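Local coordinates for protein esterase D (Lactobacillus rhamnosus, PDB 3E1G) that probably hydrolyses carboxylic esters, as a serine hydrolase of the alpha/beta-hydrolase fold, at residues 29-34 against 58-63. Numbering follows the deposited sequence.
Sequences HAYTGS and SGHGTV. With DEP (diethyl phosphonate), chain B.
A30 O, 4.0 Å from H60 NE2 across the contact, is gripped by two donors: H29 ND1 at 2.9 Å and G33 N, which reaches it from the opposite face of its plane and closes the type II turn A30-G33. H60 NE2 accepts the backbone N-H of T32 at 3.0 Å, a bent bond (N-H...acceptor angle 137°) that meets the imidazole edge almost in the ring plane. At the other end of the ring, ND1 donates to S58 O within its own loop, and S58 O also takes the indole N-H of W77. These two bonds settle which ring nitrogen carries the proton and hold the ring's rotation. With CG of H60 anti to its carbonyl carbon (chi1 -76°), the imidazole extends into the loop 29-34. There H29 presents its edge to the H60 face in a T-shaped pair, planes at 67°, with CE1 of H29 3.7 Å from CG of H60. G33 O lies at the H60 edge, 3.3 Å from CD2, and a water bridges this oxygen to G61 N. An alanine in place of H60 would probably leave T32 N without its acceptor and the H29 edge without its aromatic face. On the far side of the turn, Y31 N donates to O3 of the diethyl phosphonate at 2.6 Å, and L102 N binds the same ligand, beside the predicted nucleophile S101. Two backbone N-H groups on this ligand are consistent with the oxyanion hole of alpha/beta-hydrolases; H60 and H29 are thus placed as second-shell residues, consistent with steadying the turn that presents Y31 N.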
ATOM      1  N   HIS A  29       1.833   2.467  -2.801  1.00 32.52           N
ATOM      2  CA  HIS A  29       0.689   3.299  -2.580  1.00 32.71           C
ATOM      3  C   HIS A  29      -0.653   2.523  -2.822  1.00 32.80           C
ATOM      4  O   HIS A  29      -0.652   1.326  -3.022  1.00 32.85           O
ATOM      5  CB  HIS A  29       0.780   4.567  -3.477  1.00 32.70           C
ATOM      6  CG  HIS A  29       0.679   4.290  -4.954  1.00 32.62           C
ATOM      7  ND1 HIS A  29      -0.531   4.019  -5.574  1.00 32.97           N
ATOM      8  CD2 HIS A  29       1.573   4.485  -5.959  1.00 32.71           C
ATOM      9  CE1 HIS A  29      -0.384   4.114  -6.883  1.00 32.76           C
ATOM     10  NE2 HIS A  29       0.894   4.328  -7.147  1.00 32.54           N
ATOM     11  N   ALA A  30      -1.765   3.205  -2.588  1.00 33.12           N
ATOM     12  CA  ALA A  30      -3.110   2.572  -2.582  1.00 33.33           C
ATOM     13  C   ALA A  30      -3.737   2.587  -3.959  1.00 33.63           C
ATOM     14  O   ALA A  30      -3.244   3.260  -4.892  1.00 33.58           O
ATOM     15  CB  ALA A  30      -4.045   3.295  -1.573  1.00 33.17           C
ATOM     16  N   TYR A  31      -4.779   1.751  -4.111  1.00 34.05           N
ATOM     17  CA  TYR A  31      -5.595   1.704  -5.301  1.00 34.09           C
ATOM     18  C   TYR A  31      -6.403   3.033  -5.465  1.00 34.21           C
ATOM     19  O   TYR A  31      -6.985   3.525  -4.528  1.00 34.07           O
ATOM     20  CB  TYR A  31      -6.551   0.492  -5.196  1.00 34.48           C
ATOM     21  CG  TYR A  31      -7.455   0.262  -6.383  1.00 34.43           C
ATOM     22  CD1 TYR A  31      -6.950  -0.149  -7.611  1.00 34.74           C
ATOM     23  CD2 TYR A  31      -8.878   0.364  -6.236  1.00 35.33           C
ATOM     24  CE1 TYR A  31      -7.841  -0.399  -8.723  1.00 34.73           C
ATOM     25  CE2 TYR A  31      -9.746  -0.033  -7.257  1.00 34.92           C
ATOM     26  CZ  TYR A  31      -9.238  -0.418  -8.485  1.00 34.91           C
ATOM     27  OH  TYR A  31     -10.133  -0.675  -9.495  1.00 34.99           O
ATOM     28  N   THR A  32      -6.396   3.570  -6.686  1.00 34.33           N
ATOM     29  CA  THR A  32      -6.806   4.959  -6.966  1.00 34.46           C
ATOM     30  C   THR A  32      -5.933   6.050  -6.275  1.00 34.59           C
ATOM     31  O   THR A  32      -6.118   7.209  -6.528  1.00 34.53           O
ATOM     32  CB  THR A  32      -8.271   5.250  -6.648  1.00 34.50           C
ATOM     33  OG1 THR A  32      -8.400   5.661  -5.295  1.00 35.03           O
ATOM     34  CG2 THR A  32      -9.144   4.094  -6.919  1.00 34.51           C
ATOM     35  N   GLY A  33      -4.840   5.638  -5.643  1.00 34.68           N
ATOM     36  CA  GLY A  33      -3.944   6.590  -5.009  1.00 34.67           C
ATOM     37  C   GLY A  33      -2.777   6.935  -5.888  1.00 34.68           C
ATOM     38  O   GLY A  33      -2.802   6.685  -7.068  1.00 34.90           O
ATOM     39  N   SER A  34      -1.694   7.344  -5.273  1.00 34.77           N
ATOM     40  CA  SER A  34      -0.502   7.738  -5.993  1.00 34.80           C
ATOM     41  C   SER A  34       0.660   7.901  -4.993  1.00 34.82           C
ATOM     42  O   SER A  34       0.468   7.706  -3.755  1.00 34.94           O
ATOM     43  CB  SER A  34      -0.735   9.057  -6.723  1.00 34.73           C
ATOM     44  OG  SER A  34      -0.668  10.159  -5.822  1.00 34.98           O
ATOM     45  N   SER A  58       1.050   1.410 -12.597  1.00 37.89           N
ATOM     46  CA  SER A  58       0.490   1.701 -13.933  1.00 38.14           C
ATOM     47  C   SER A  58      -0.969   2.015 -13.802  1.00 38.42           C
ATOM     48  O   SER A  58      -1.679   1.369 -13.031  1.00 38.52           O
ATOM     49  CB  SER A  58       0.676   0.481 -14.918  1.00 38.18           C
ATOM     50  OG  SER A  58       2.065   0.259 -15.243  1.00 38.56           O
ATOM     51  N   GLY A  59      -1.438   2.965 -14.620  1.00 38.63           N
ATOM     52  CA  GLY A  59      -2.846   3.350 -14.657  1.00 38.89           C
ATOM     53  C   GLY A  59      -3.155   4.480 -13.691  1.00 39.09           C
ATOM     54  O   GLY A  59      -4.228   5.113 -13.763  1.00 39.11           O
ATOM     55  N   HIS A  60      -2.261   4.678 -12.729  1.00 39.32           N
ATOM     56  CA  HIS A  60      -2.500   5.623 -11.632  1.00 39.56           C
ATOM     57  C   HIS A  60      -1.875   6.970 -11.928  1.00 39.83           C
ATOM     58  O   HIS A  60      -1.021   7.090 -12.817  1.00 39.80           O
ATOM     59  CB  HIS A  60      -1.947   5.063 -10.332  1.00 39.30           C
ATOM     60  CG  HIS A  60      -2.788   3.986  -9.743  1.00 38.86           C
ATOM     61  ND1 HIS A  60      -2.818   2.704 -10.258  1.00 38.41           N
ATOM     62  CD2 HIS A  60      -3.759   4.035  -8.805  1.00 38.26           C
ATOM     63  CE1 HIS A  60      -3.721   1.996  -9.604  1.00 38.37           C
ATOM     64  NE2 HIS A  60      -4.263   2.766  -8.679  1.00 38.10           N
ATOM     65  N   GLY A  61      -2.434   7.997 -11.350  1.00 40.31           N
ATOM     66  CA  GLY A  61      -1.777   9.288 -11.316  1.00 40.81           C
ATOM     67  C   GLY A  61      -2.060  10.148 -12.529  1.00 41.24           C
ATOM     68  O   GLY A  61      -1.364  11.119 -12.772  1.00 41.43           O
ATOM     69  N   THR A  62      -3.137   9.834 -13.251  1.00 41.75           N
ATOM     70  CA  THR A  62      -3.580  10.676 -14.386  1.00 42.08           C
ATOM     71  C   THR A  62      -4.907  11.339 -14.040  1.00 42.49           C
ATOM     72  O   THR A  62      -5.416  11.185 -12.908  1.00 42.69           O
ATOM     73  CB  THR A  62      -3.766   9.893 -15.590  1.00 42.02           C
ATOM     74  OG1 THR A  62      -4.855   9.000 -15.402  1.00 42.06           O
ATOM     75  CG2 THR A  62      -2.497   9.108 -15.923  1.00 42.22           C
ATOM     76  N   VAL A  63      -5.472  12.069 -14.988  1.00 42.86           N
ATOM     77  CA  VAL A  63      -6.716  12.820 -14.730  1.00 43.01           C
ATOM     78  C   VAL A  63      -7.921  11.987 -15.107  1.00 43.23           C
ATOM     79  O   VAL A  63      -9.061  12.273 -14.620  1.00 43.44           O
ATOM     80  CB  VAL A  63      -6.757  14.133 -15.518  1.00 43.18           C
ATOM     81  CG1 VAL A  63      -7.194  13.883 -16.940  1.00 43.49           C
ATOM     82  CG2 VAL A  63      -7.700  15.147 -14.811  1.00 43.25           C
TER
HETATM   83  C1  DEP B 245      -7.352  -2.661  -1.286  1.00 43.22           C
HETATM   84  C2  DEP B 245      -7.716  -3.576  -2.459  1.00 43.58           C
HETATM   85  C3  DEP B 245      -8.119   2.308  -1.242  1.00 43.41           C
HETATM   86  C4  DEP B 245      -9.180   2.546  -2.299  1.00 43.86           C
HETATM   87  O1  DEP B 245      -7.783  -1.316  -1.586  1.00 42.90           O
HETATM   88  O2  DEP B 245      -8.188   0.943  -0.809  1.00 43.34           O
HETATM   89  O3  DEP B 245      -5.947   0.465  -2.168  1.00 41.12           O
HETATM   90  P   DEP B 245      -6.971  -0.069  -1.077  1.00 41.47           P
HETATM   91  O   HOH W   1      -4.458   7.459  -9.216  1.00 37.79           O